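Local atomic coordinates of erythrocyte membrane protein 1 (Plasmodium falciparum, PDB entry 2XU0), a protein that probably binds host cell surface receptors in rosetting, here as its N-terminal segment with the first Duffy-binding-like domain. Residues Ile452-Asn455 / Thr460-Ile463; Gly30-Asn35 / Tyr418-Lys423; Tyr171-His176 / Cys270-Tyr275; Leu162-Tyr167 / Ala197-Ile202; Glu45-Gly50 / Lys230-Glu235. The protein carries 10 engineered substitutions. One frame throughout, in Å; residues are numbered along the deposited sequence. Where two conformers were deposited one is given.

Contact 1 of 5, residues Ile452-Asn455 / Thr460-Ile463; sequences IDFN and TFSI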
# COMPACT_ATOMS: atom_id res chain seq x y z
N ILE A 452 10.51 -1.22 -15.75
CA ILE A 452 10.81 -1.36 -14.33
C ILE A 452 11.36 -2.75 -14.07
O ILE A 452 10.73 -3.74 -14.47
CB ILE A 452 9.54 -1.07 -13.48
CG1 ILE A 452 9.02 0.39 -13.66
CG2 ILE A 452 9.76 -1.44 -12.02
CD1 ILE A 452 9.88 1.58 -13.08
N ASP A 453 12.54 -2.83 -13.41
CA ASP A 453 13.17 -4.09 -13.02
C ASP A 453 13.90 -3.87 -11.73
O ASP A 453 15.03 -3.34 -11.72
CB ASP A 453 14.08 -4.67 -14.12
CG ASP A 453 14.64 -6.07 -13.84
OD1 ASP A 453 14.32 -6.64 -12.78
OD2 ASP A 453 15.37 -6.60 -14.69
N PHE A 454 13.24 -4.27 -10.62
CA PHE A 454 13.76 -4.15 -9.26
C PHE A 454 15.01 -5.00 -9.03
O PHE A 454 15.76 -4.72 -8.08
CB PHE A 454 12.67 -4.35 -8.21
CG PHE A 454 11.63 -3.23 -8.25
CD1 PHE A 454 11.98 -1.92 -7.89
CD2 PHE A 454 10.32 -3.48 -8.65
CE1 PHE A 454 11.02 -0.89 -7.93
CE2 PHE A 454 9.38 -2.45 -8.72
CZ PHE A 454 9.73 -1.17 -8.35
N ASN A 455 15.24 -6.01 -9.91
CA ASN A 455 16.44 -6.85 -9.88
C ASN A 455 17.62 -6.13 -10.58
O ASN A 455 18.72 -6.64 -10.55
CB ASN A 455 16.18 -8.23 -10.51
CG ASN A 455 15.31 -9.12 -9.68
OD1 ASN A 455 14.31 -9.69 -10.15
ND2 ASN A 455 15.62 -9.22 -8.42
N THR A 460 16.45 0.85 -12.93
CA THR A 460 15.18 1.33 -12.39
C THR A 460 15.28 2.66 -11.67
O THR A 460 14.31 3.41 -11.67
CB THR A 460 14.54 0.24 -11.53
OG1 THR A 460 14.56 -0.96 -12.30
CG2 THR A 460 13.10 0.59 -11.11
N PHE A 461 16.41 2.91 -11.01
CA PHE A 461 16.56 4.14 -10.27
C PHE A 461 17.66 5.01 -10.91
O PHE A 461 18.54 5.50 -10.23
CB PHE A 461 16.80 3.86 -8.76
CG PHE A 461 15.74 3.01 -8.10
CD1 PHE A 461 14.64 3.58 -7.47
CD2 PHE A 461 15.85 1.62 -8.09
CE1 PHE A 461 13.70 2.79 -6.82
CE2 PHE A 461 14.91 0.82 -7.43
CZ PHE A 461 13.84 1.41 -6.81
N SER A 462 17.61 5.16 -12.23
CA SER A 462 18.57 5.95 -12.99
C SER A 462 18.03 7.36 -13.21
O SER A 462 16.87 7.62 -12.94
CB SER A 462 18.80 5.30 -14.35
OG SER A 462 17.58 5.20 -15.08
N ILE A 463 18.86 8.24 -13.80
CA ILE A 463 18.46 9.58 -14.22
C ILE A 463 17.48 9.38 -15.39
O ILE A 463 17.54 8.34 -16.07
CB ILE A 463 19.68 10.46 -14.68
CG1 ILE A 463 20.45 9.81 -15.87
CG2 ILE A 463 20.61 10.85 -13.51
CD1 ILE A 463 20.81 10.78 -16.96

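Contact 2 of 5, residues Gly30-Asn35 / Tyr418-Lys423; sequences GIKIYN and YENLDK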
# COMPACT_ATOMS: atom_id res chain seq x y z
N GLY A 30 -3.09 -15.37 1.09
CA GLY A 30 -4.03 -14.84 2.07
C GLY A 30 -5.31 -15.66 2.19
O GLY A 30 -5.82 -15.85 3.30
N ILE A 31 -5.85 -16.12 1.06
CA ILE A 31 -7.05 -16.98 0.99
C ILE A 31 -6.78 -18.26 1.78
O ILE A 31 -7.64 -18.68 2.54
CB ILE A 31 -7.38 -17.41 -0.49
CG1 ILE A 31 -7.92 -16.25 -1.29
CG2 ILE A 31 -8.40 -18.58 -0.52
CD1 ILE A 31 -8.22 -16.60 -2.66
N LYS A 32 -5.60 -18.89 1.55
CA LYS A 32 -5.25 -20.13 2.24
C LYS A 32 -5.16 -19.90 3.75
O LYS A 32 -5.74 -20.68 4.50
CB LYS A 32 -3.94 -20.71 1.70
CG LYS A 32 -3.99 -21.15 0.26
CD LYS A 32 -2.91 -22.20 -0.01
CE LYS A 32 -2.94 -22.72 -1.43
NZ LYS A 32 -2.33 -21.77 -2.39
N ILE A 33 -4.51 -18.79 4.18
CA ILE A 33 -4.41 -18.43 5.60
C ILE A 33 -5.81 -18.23 6.24
O ILE A 33 -6.08 -18.77 7.32
CB ILE A 33 -3.48 -17.21 5.82
CG1 ILE A 33 -2.07 -17.42 5.21
CG2 ILE A 33 -3.42 -16.77 7.29
CD1 ILE A 33 -1.28 -18.76 5.61
N TYR A 34 -6.67 -17.48 5.56
CA TYR A 34 -8.03 -17.20 6.02
C TYR A 34 -8.79 -18.53 6.16
O TYR A 34 -9.46 -18.74 7.17
CB TYR A 34 -8.75 -16.22 5.07
CG TYR A 34 -10.22 -16.04 5.37
CD1 TYR A 34 -11.19 -16.70 4.62
CD2 TYR A 34 -10.64 -15.28 6.45
CE1 TYR A 34 -12.55 -16.57 4.92
CE2 TYR A 34 -12.00 -15.15 6.77
CZ TYR A 34 -12.95 -15.80 6.00
OH TYR A 34 -14.28 -15.67 6.29
N ASN A 35 -8.69 -19.41 5.15
CA ASN A 35 -9.33 -20.74 5.13
C ASN A 35 -8.89 -21.61 6.31
O ASN A 35 -9.75 -22.22 6.94
CB ASN A 35 -9.06 -21.45 3.82
CG ASN A 35 -9.91 -20.95 2.69
OD1 ASN A 35 -10.93 -20.31 2.88
ND2 ASN A 35 -9.49 -21.24 1.46
N TYR A 418 4.83 -17.07 5.47
CA TYR A 418 6.21 -17.18 4.99
C TYR A 418 6.53 -18.64 4.61
O TYR A 418 7.28 -18.84 3.65
CB TYR A 418 7.21 -16.53 5.96
CG TYR A 418 7.19 -15.01 5.89
CD1 TYR A 418 7.84 -14.33 4.86
CD2 TYR A 418 6.56 -14.25 6.87
CE1 TYR A 418 7.81 -12.94 4.78
CE2 TYR A 418 6.55 -12.86 6.82
CZ TYR A 418 7.17 -12.20 5.76
OH TYR A 418 7.13 -10.83 5.69
N GLU A 419 5.86 -19.65 5.25
CA GLU A 419 6.00 -21.08 4.90
C GLU A 419 5.53 -21.24 3.43
O GLU A 419 6.23 -21.83 2.62
CB GLU A 419 5.14 -21.97 5.84
CG GLU A 419 5.93 -22.98 6.66
CD GLU A 419 5.71 -22.93 8.16
OE1 GLU A 419 4.56 -23.13 8.61
OE2 GLU A 419 6.71 -22.73 8.89
N ASN A 420 4.36 -20.65 3.08
CA ASN A 420 3.80 -20.68 1.73
C ASN A 420 4.63 -19.97 0.68
O ASN A 420 4.66 -20.44 -0.45
CB ASN A 420 2.37 -20.17 1.72
CG ASN A 420 1.38 -21.26 2.03
OD1 ASN A 420 0.94 -21.99 1.14
ND2 ASN A 420 1.05 -21.41 3.31
N LEU A 421 5.27 -18.82 1.02
CA LEU A 421 6.14 -18.07 0.09
C LEU A 421 7.33 -18.93 -0.29
O LEU A 421 7.76 -18.92 -1.45
CB LEU A 421 6.68 -16.78 0.74
CG LEU A 421 5.81 -15.55 0.73
CD1 LEU A 421 6.44 -14.47 1.55
CD2 LEU A 421 5.56 -15.06 -0.71
N ASP A 422 7.88 -19.63 0.70
CA ASP A 422 9.01 -20.55 0.57
C ASP A 422 8.67 -21.73 -0.33
O ASP A 422 9.48 -22.05 -1.20
CB ASP A 422 9.47 -21.05 1.94
CG ASP A 422 10.56 -22.10 1.87
OD1 ASP A 422 11.73 -21.72 1.66
OD2 ASP A 422 10.24 -23.29 2.06
N LYS A 423 7.48 -22.36 -0.14
CA LYS A 423 6.98 -23.48 -0.93
C LYS A 423 6.96 -23.11 -2.41
O LYS A 423 7.31 -23.94 -3.25
CB LYS A 423 5.58 -23.94 -0.46
CG LYS A 423 5.64 -25.00 0.63
CD LYS A 423 4.26 -25.32 1.19
CE LYS A 423 4.34 -25.98 2.55
NZ LYS A 423 3.05 -25.89 3.27

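Contact 3 of 5, residues Tyr171-His176 / Cys270-Tyr275; sequences YIVNDH and CSAPYY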
# COMPACT_ATOMS: atom_id res chain seq x y z
N TYR A 171 -12.53 9.16 3.01
CA TYR A 171 -11.34 9.89 2.58
C TYR A 171 -10.78 9.24 1.33
O TYR A 171 -10.51 9.95 0.36
CB TYR A 171 -10.23 10.00 3.67
CG TYR A 171 -8.94 10.51 3.04
CD1 TYR A 171 -8.73 11.87 2.83
CD2 TYR A 171 -8.03 9.62 2.47
CE1 TYR A 171 -7.64 12.33 2.10
CE2 TYR A 171 -6.96 10.07 1.70
CZ TYR A 171 -6.74 11.43 1.55
OH TYR A 171 -5.66 11.87 0.83
N ILE A 172 -10.53 7.89 1.36
CA ILE A 172 -9.90 7.21 0.22
C ILE A 172 -10.64 7.49 -1.06
O ILE A 172 -10.04 7.88 -2.05
CB ILE A 172 -9.71 5.66 0.44
CG1 ILE A 172 -8.77 5.30 1.63
CG2 ILE A 172 -9.35 4.92 -0.87
CD1 ILE A 172 -7.37 5.71 1.53
N VAL A 173 -11.95 7.24 -1.04
CA VAL A 173 -12.79 7.42 -2.24
C VAL A 173 -12.74 8.86 -2.74
O VAL A 173 -12.66 9.08 -3.95
CB VAL A 173 -14.25 6.95 -1.98
CG1 VAL A 173 -15.19 7.38 -3.11
CG2 VAL A 173 -14.30 5.45 -1.77
N ASN A 174 -12.78 9.84 -1.82
CA ASN A 174 -12.81 11.25 -2.26
C ASN A 174 -11.50 11.92 -2.62
O ASN A 174 -11.51 13.05 -3.10
CB ASN A 174 -13.73 12.09 -1.37
CG ASN A 174 -15.17 11.67 -1.52
OD1 ASN A 174 -15.77 11.81 -2.60
ND2 ASN A 174 -15.73 11.05 -0.48
N ASP A 175 -10.37 11.21 -2.44
CA ASP A 175 -9.08 11.79 -2.78
C ASP A 175 -8.24 10.88 -3.66
O ASP A 175 -7.13 11.23 -4.05
CB ASP A 175 -8.34 12.21 -1.51
CG ASP A 175 -7.27 13.26 -1.75
OD1 ASP A 175 -7.58 14.29 -2.39
OD2 ASP A 175 -6.10 13.01 -1.39
N HIS A 176 -8.81 9.71 -4.04
CA HIS A 176 -8.10 8.73 -4.86
C HIS A 176 -7.73 9.27 -6.23
O HIS A 176 -8.55 9.91 -6.85
CB HIS A 176 -8.91 7.42 -5.00
CG HIS A 176 -8.06 6.28 -5.43
ND1 HIS A 176 -7.76 6.06 -6.76
CD2 HIS A 176 -7.42 5.35 -4.69
CE1 HIS A 176 -6.96 5.02 -6.79
NE2 HIS A 176 -6.73 4.55 -5.57
N CYS A 270 -19.18 1.99 2.34
CA CYS A 270 -20.40 2.84 2.36
C CYS A 270 -20.40 3.89 1.23
O CYS A 270 -21.40 4.04 0.52
CB CYS A 270 -20.60 3.51 3.73
SG CYS A 270 -21.19 2.41 5.05
N SER A 271 -19.27 4.59 1.04
CA SER A 271 -19.10 5.66 0.04
C SER A 271 -18.40 5.22 -1.22
O SER A 271 -18.05 6.07 -2.04
CB SER A 271 -18.32 6.82 0.65
OG SER A 271 -17.06 6.36 1.12
N ALA A 272 -18.15 3.92 -1.38
CA ALA A 272 -17.42 3.46 -2.56
C ALA A 272 -18.25 3.72 -3.81
O ALA A 272 -19.47 3.59 -3.74
CB ALA A 272 -17.08 1.97 -2.43
N PRO A 273 -17.63 4.18 -4.92
CA PRO A 273 -18.43 4.45 -6.13
C PRO A 273 -19.17 3.22 -6.59
O PRO A 273 -18.67 2.10 -6.41
CB PRO A 273 -17.37 4.82 -7.17
CG PRO A 273 -16.18 5.22 -6.40
CD PRO A 273 -16.19 4.38 -5.17
N TYR A 274 -20.38 3.41 -7.18
CA TYR A 274 -21.16 2.29 -7.70
C TYR A 274 -20.38 1.49 -8.74
O TYR A 274 -20.35 0.28 -8.66
CB TYR A 274 -22.52 2.73 -8.29
CG TYR A 274 -23.34 1.54 -8.75
CD1 TYR A 274 -23.99 0.71 -7.84
CD2 TYR A 274 -23.38 1.18 -10.10
CE1 TYR A 274 -24.71 -0.40 -8.25
CE2 TYR A 274 -24.10 0.06 -10.53
CZ TYR A 274 -24.77 -0.72 -9.60
OH TYR A 274 -25.48 -1.82 -10.02
N TYR A 275 -19.75 2.17 -9.68
CA TYR A 275 -18.99 1.53 -10.73
C TYR A 275 -17.53 1.36 -10.31
O TYR A 275 -16.62 2.05 -10.78
CB TYR A 275 -19.18 2.28 -12.06
CG TYR A 275 -20.63 2.32 -12.51
CD1 TYR A 275 -21.20 1.23 -13.17
CD2 TYR A 275 -21.41 3.46 -12.34
CE1 TYR A 275 -22.53 1.26 -13.62
CE2 TYR A 275 -22.75 3.51 -12.78
CZ TYR A 275 -23.30 2.40 -13.41
OH TYR A 275 -24.60 2.43 -13.85

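Contact 4 of 5, residues Leu162-Tyr167 / Ala197-Ile202; sequences LVTAKY and ADIGDI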
# COMPACT_ATOMS: atom_id res chain seq x y z
N LEU A 162 -16.64 0.59 12.98
CA LEU A 162 -17.46 0.90 11.79
C LEU A 162 -17.37 2.37 11.47
O LEU A 162 -17.25 2.74 10.30
CB LEU A 162 -18.93 0.48 11.97
CG LEU A 162 -19.27 -1.02 12.08
CD1 LEU A 162 -20.76 -1.21 12.00
CD2 LEU A 162 -18.62 -1.85 11.00
N VAL A 163 -17.34 3.23 12.52
CA VAL A 163 -17.19 4.70 12.37
C VAL A 163 -15.83 4.98 11.71
O VAL A 163 -15.76 5.79 10.78
CB VAL A 163 -17.38 5.44 13.74
CG1 VAL A 163 -17.04 6.94 13.64
CG2 VAL A 163 -18.81 5.23 14.29
N THR A 164 -14.74 4.27 12.15
CA THR A 164 -13.40 4.44 11.56
C THR A 164 -13.45 4.07 10.05
O THR A 164 -13.00 4.84 9.20
CB THR A 164 -12.38 3.54 12.32
OG1 THR A 164 -12.32 3.89 13.70
CG2 THR A 164 -11.00 3.55 11.72
N ALA A 165 -14.01 2.89 9.75
CA ALA A 165 -14.14 2.37 8.39
C ALA A 165 -14.89 3.32 7.46
O ALA A 165 -14.37 3.69 6.41
CB ALA A 165 -14.78 0.98 8.41
N LYS A 166 -16.09 3.78 7.89
CA LYS A 166 -16.88 4.74 7.12
C LYS A 166 -16.04 5.96 6.72
O LYS A 166 -15.91 6.28 5.52
CB LYS A 166 -18.13 5.17 7.93
CG LYS A 166 -18.91 6.35 7.31
CD LYS A 166 -19.80 7.05 8.34
CE LYS A 166 -20.54 8.27 7.80
NZ LYS A 166 -19.64 9.43 7.56
N TYR A 167 -15.40 6.60 7.71
CA TYR A 167 -14.60 7.80 7.45
C TYR A 167 -13.37 7.57 6.66
O TYR A 167 -13.14 8.31 5.70
CB TYR A 167 -14.33 8.58 8.74
CG TYR A 167 -15.54 9.38 9.17
CD1 TYR A 167 -16.48 8.84 10.05
CD2 TYR A 167 -15.80 10.64 8.63
CE1 TYR A 167 -17.58 9.58 10.47
CE2 TYR A 167 -16.92 11.37 9.02
CZ TYR A 167 -17.80 10.85 9.96
OH TYR A 167 -18.90 11.56 10.35
N ALA A 197 -6.97 -3.79 5.48
CA ALA A 197 -5.88 -4.64 6.03
C ALA A 197 -5.11 -3.94 7.18
O ALA A 197 -4.86 -4.57 8.21
CB ALA A 197 -4.93 -5.05 4.91
N ASP A 198 -4.82 -2.64 7.05
CA ASP A 198 -4.16 -1.88 8.12
C ASP A 198 -5.07 -1.77 9.35
O ASP A 198 -4.58 -1.91 10.47
CB ASP A 198 -3.70 -0.48 7.63
CG ASP A 198 -2.43 -0.47 6.79
OD1 ASP A 198 -1.66 -1.45 6.86
OD2 ASP A 198 -2.19 0.53 6.09
N ILE A 199 -6.40 -1.56 9.15
CA ILE A 199 -7.40 -1.49 10.24
C ILE A 199 -7.44 -2.79 10.99
O ILE A 199 -7.43 -2.80 12.23
CB ILE A 199 -8.80 -1.01 9.76
CG1 ILE A 199 -8.74 0.52 9.42
CG2 ILE A 199 -9.85 -1.28 10.85
CD1 ILE A 199 -9.89 1.08 8.42
N GLY A 200 -7.48 -3.89 10.25
CA GLY A 200 -7.43 -5.23 10.86
C GLY A 200 -6.18 -5.42 11.70
O GLY A 200 -6.26 -5.97 12.80
N ASP A 201 -5.02 -4.93 11.19
CA ASP A 201 -3.79 -5.03 12.00
C ASP A 201 -3.80 -4.14 13.22
O ASP A 201 -3.27 -4.54 14.25
CB ASP A 201 -2.50 -4.90 11.15
CG ASP A 201 -2.24 -6.15 10.33
OD1 ASP A 201 -2.88 -7.20 10.60
OD2 ASP A 201 -1.47 -6.06 9.35
N ILE A 202 -4.47 -2.96 13.15
CA ILE A 202 -4.58 -2.05 14.29
C ILE A 202 -5.47 -2.73 15.35
O ILE A 202 -5.08 -2.84 16.51
CB ILE A 202 -5.11 -0.63 13.88
CG1 ILE A 202 -4.11 0.12 12.97
CG2 ILE A 202 -5.44 0.19 15.12
CD1 ILE A 202 -4.73 1.26 12.10

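Contact 5 of 5, residues Glu45-Gly50 / Lys230-Glu235; sequences EQQLKG and KSLTPE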
# COMPACT_ATOMS: atom_id res chain seq x y z
N GLU A 45 -18.21 -17.95 19.03
CA GLU A 45 -18.29 -16.92 17.99
C GLU A 45 -19.27 -15.79 18.25
O GLU A 45 -18.90 -14.62 18.15
CB GLU A 45 -18.60 -17.57 16.63
CG GLU A 45 -17.37 -18.11 15.94
CD GLU A 45 -17.47 -18.34 14.44
OE1 GLU A 45 -18.44 -17.84 13.82
OE2 GLU A 45 -16.56 -18.99 13.88
N GLN A 46 -20.49 -16.14 18.63
CA GLN A 46 -21.59 -15.21 18.87
C GLN A 46 -21.35 -14.22 20.01
O GLN A 46 -21.95 -13.14 20.00
CB GLN A 46 -22.96 -15.94 19.02
CG GLN A 46 -23.13 -17.22 18.17
CD GLN A 46 -22.32 -18.43 18.63
OE1 GLN A 46 -21.80 -18.50 19.75
NE2 GLN A 46 -22.15 -19.39 17.74
N GLN A 47 -20.44 -14.54 20.95
CA GLN A 47 -20.09 -13.66 22.08
C GLN A 47 -19.16 -12.52 21.63
O GLN A 47 -19.01 -11.52 22.34
CB GLN A 47 -19.41 -14.46 23.22
CG GLN A 47 -20.37 -15.08 24.22
CD GLN A 47 -20.93 -16.39 23.72
OE1 GLN A 47 -21.94 -16.44 23.02
NE2 GLN A 47 -20.27 -17.48 24.08
N LEU A 48 -18.50 -12.70 20.46
CA LEU A 48 -17.57 -11.75 19.85
C LEU A 48 -18.24 -11.05 18.68
O LEU A 48 -17.74 -10.02 18.22
CB LEU A 48 -16.30 -12.47 19.38
CG LEU A 48 -15.38 -13.11 20.43
CD1 LEU A 48 -14.13 -13.60 19.79
CD2 LEU A 48 -15.02 -12.12 21.54
N LYS A 49 -19.37 -11.60 18.21
CA LYS A 49 -20.15 -11.03 17.12
C LYS A 49 -20.77 -9.71 17.56
O LYS A 49 -21.41 -9.63 18.60
CB LYS A 49 -21.21 -12.02 16.64
CG LYS A 49 -21.97 -11.57 15.39
CD LYS A 49 -21.41 -12.19 14.11
CE LYS A 49 -22.33 -11.98 12.93
NZ LYS A 49 -22.44 -10.55 12.55
N GLY A 50 -20.51 -8.67 16.77
CA GLY A 50 -21.01 -7.33 17.03
C GLY A 50 -22.31 -7.04 16.32
O GLY A 50 -22.44 -7.28 15.12
N LYS A 230 -13.54 -10.38 30.18
CA LYS A 230 -14.20 -10.54 31.48
C LYS A 230 -15.70 -10.79 31.29
O LYS A 230 -16.28 -11.60 32.01
CB LYS A 230 -13.96 -9.32 32.37
CG LYS A 230 -12.61 -9.33 33.09
CD LYS A 230 -12.44 -8.12 34.02
CE LYS A 230 -11.91 -6.89 33.32
NZ LYS A 230 -11.56 -5.81 34.29
N SER A 231 -16.31 -10.14 30.28
CA SER A 231 -17.73 -10.27 29.96
C SER A 231 -18.12 -11.62 29.33
O SER A 231 -19.31 -11.92 29.24
CB SER A 231 -18.19 -9.12 29.07
OG SER A 231 -17.90 -9.36 27.70
N LEU A 232 -17.13 -12.42 28.88
CA LEU A 232 -17.40 -13.72 28.24
C LEU A 232 -17.86 -14.74 29.28
O LEU A 232 -17.58 -14.56 30.46
CB LEU A 232 -16.15 -14.27 27.51
CG LEU A 232 -15.52 -13.46 26.36
CD1 LEU A 232 -14.16 -14.01 26.01
CD2 LEU A 232 -16.40 -13.45 25.13
N THR A 233 -18.53 -15.83 28.83
CA THR A 233 -18.98 -16.93 29.69
C THR A 233 -17.72 -17.69 30.13
O THR A 233 -16.77 -17.74 29.35
CB THR A 233 -19.98 -17.85 28.97
OG1 THR A 233 -19.31 -18.63 27.97
CG2 THR A 233 -21.15 -17.10 28.35
N PRO A 234 -17.65 -18.29 31.35
CA PRO A 234 -16.40 -18.98 31.76
C PRO A 234 -15.81 -19.98 30.76
O PRO A 234 -14.59 -20.09 30.68
CB PRO A 234 -16.77 -19.65 33.10
CG PRO A 234 -18.26 -19.51 33.24
CD PRO A 234 -18.66 -18.31 32.43
N GLU A 235 -16.67 -20.69 30.01
CA GLU A 235 -16.26 -21.69 29.00
C GLU A 235 -15.59 -21.02 27.79
O GLU A 235 -14.69 -21.62 27.20
CB GLU A 235 -17.44 -22.58 28.56
CG GLU A 235 -18.45 -22.91 29.65
CD GLU A 235 -19.58 -21.90 29.74
OE1 GLU A 235 -20.49 -21.94 28.88
OE2 GLU A 235 -19.53 -21.05 30.66

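Contact 1 of 5, residues Ile452-Asn455 / Thr460-Ile463
Thr-460 carries this contact, because its two branches do different work against Ile-452, Asp-453 and Phe-454. OG1 lies beside its own backbone N (chi1 -49°) and donates to the backbone O of Asp-453. The modelled length, 2.5 Å from Thr-460 OG1 to Asp-453 O, is very short and its exact value is doubtful. The same hydroxyl also makes a weak bond to Lys-456 O. The methyl branch, anti to the backbone N, meets apolar groups. Thr-460 CG2 meets Ile-452 CD1 at 3.9 Å and Ile-452 CG2 at 4.0 Å, the two side chains crossing at about a right angle. It also stands over one face of the Phe-461 ring, toward the rim. The two phenylalanines complete the apolar side. Phe-461 CZ approaches the edge of the Phe-454 ring, near its plane, 3.8 Å from Phe-454 CE1. Phe-461 also meets the rings of Phe-323 and Phe-391. Asp-453 forms an Asx turn: its OD1 takes the backbone N of Asn-455 at 3.1 Å, from above the carboxylate plane. Asn-437 ND2 binds that oxygen too. The contact folds the end of the short helix 457-460, at Thr-460, back on the loop before it, in the C-terminal Duffy-binding-like subdomain. The chemistry is two-sided: the threonine hydroxyl probably satisfies the carbonyl of Asp-453, while its methyl joins a buried apolar cluster.

Contact 2 of 5, residues Gly30-Asn35 / Tyr418-Lys423
Asn-420 points its amide at helix 22-39 and meets Lys-32 with one end and Ile-33 with the other. Its oxygen faces the aliphatic part of the lysine, with Asn-420 OD1 4.0 Å from Lys-32 CD. The two side chains meet at a slant. The lysine chain is bent at its last torsion (chi4 78°), and Lys-32 NZ stays 4.8 Å from Asn-420 OD1. The amide nitrogen lies near the tip of the isoleucine, with Asn-420 ND2 4.2 Å from Ile-33 CD1. That nitrogen bonds to Glu-416 O, one turn back in its own helix, which helps fix the rotation of the amide. These are van der Waals contacts between two helices that stand well apart: the nearest CA atoms, those of Lys-32 and Asn-420, are 9.1 Å from each other. The pairing lays a helix of the PfEMP1 N-terminal segment against helix 415-423 of the C-terminal Duffy-binding-like subdomain. Ile-29, one turn before Ile-33, adds to the same interface by touching Asn-420 and Leu-421.

Contact 3 of 5, residues Tyr171-His176 / Cys270-Tyr275
Val-173 fits its two methyls against the backbone of Ser-271 and Ala-272 and the ring of Pro-273. The apolar contacts come first. Val-173 CG1 reaches Pro-273 CD at 3.8 Å, the valine methyl meeting the CD corner of the proline ring end-on. Val-173 CG2 lies 3.8 Å from Ala-272 CA, so it rests mainly on the main chain there. CG1 is anti to the backbone N (chi1 169°), which turns both methyls outward to the loop. A second kind of contact is methyl to carbonyl. The backbone O of Ser-271 approaches both branches, 3.3 Å from Val-173 CG1 at the nearer. The arrangement joins the last turns of helix 154-175 to the loop that follows helix 249-268, within the Duffy-binding domain. Ile-188 of helix 186-204 also touches Val-173, so the valine is packed from that helix as well. Lys-294 NZ hydrogen-bonds to the backbone oxygens of Cys-270 and Ala-272. Cys-270 is known to form a disulfide with Cys-76, whose side chain also touches Ser-271.

Contact 4 of 5, residues Leu162-Tyr167 / Ala197-Ile202
Ile-199 sends its CD1 methyl to helix 154-175, where it meets Thr-164 and Ala-165. Ile-199 CD1 is 4.3 Å from Thr-164 CG2 and 4.4 Å from Ala-165 CA. Its chain is extended beyond CB (chi2 158°), which carries CD1 across a gap of 8.0 Å between the CA atoms of Ala-165 and Ile-199. At Ala-165 the isoleucine methyl comes to the helix backbone itself. In the next shell, Thr-164 is held by its hydroxyl. OG1 is hydrogen-bonded to Asn-142 OD1 and to Asn-160 O, one turn back in the same helix, two oxygens that would share one hydroxyl proton. With CG2 anti to the backbone N, the methyl is then left to face Ile-199. Ala-165 also touches Ala-267 and Leu-268, so helix 249-268 shares this packing. Farther out, helix 186-204 is tied to its surroundings by salt bridges: Asp-198 and Asp-201 both pair with Arg-314 of helix 311-338, and Asp-198 also with Arg-134. The contact thus belongs to the helical core of the Duffy-binding domain. It is purely apolar and rather loose, and the polar bonds that probably help hold helix 186-204 in place lie around it.

Contact 5 of 5, residues Glu45-Gly50 / Lys230-Glu235
The amide of Gln-47 is the flat group here, and it turns toward Thr-233 while the start of its side chain meets Leu-232. Thr-233 OG1 lies off one side of the amide plane, 4.2 Å from Gln-47 NE2, so the polar ends are near neighbours without a bond between them. The glutamine was modelled in two conformers, and this description holds for the one given. Its chain is bent at chi2 (83°), which swings the amide toward Thr-233, the two side chains crossing at about a right angle. Closer contact is apolar. Leu-232 CD2 presses on Gln-47 CB at 3.7 Å. Leu-232 CD2 also lies 4.1 Å from Leu-48 CD2, the two leucines passing each other at a slant. In Leu-232, CG beside the backbone N (chi1 -60°) brings CD2 over to both partners. Leu-48 goes on to touch Tyr-240, Leu-252 and Asp-255. Asn-260 binds the backbone of residues 45-50 with both ends of its amide, at Leu-48 O and Gly-50 N. The contact thus sets the N-terminal segment between helix 249-268, which holds its backbone, and the turn linking helix 216-231 to helix 234-239, where Thr-233 takes the N-cap position.

In the fold
From the N terminus, contact 2 opens first, on helix 22-39, and closes near residue 420, joining the N-terminal segment to the C-terminal Duffy-binding-like subdomain. The other loops, except that of contact 1, nest inside it. Contact 5 opens at 45-50 and closes at 230-235, tying the N-terminal segment to the Duffy-binding domain. Contact 4 is nested within contact 5. Contact 3 opens just after contact 4 on the same helix, 154-175, and crosses both contacts 4 and 5 before closing at 270-275. Contact 1 follows in series as a short local loop. Its centre is about 52 Å from that of contact 5, on opposite sides of the chain's centre.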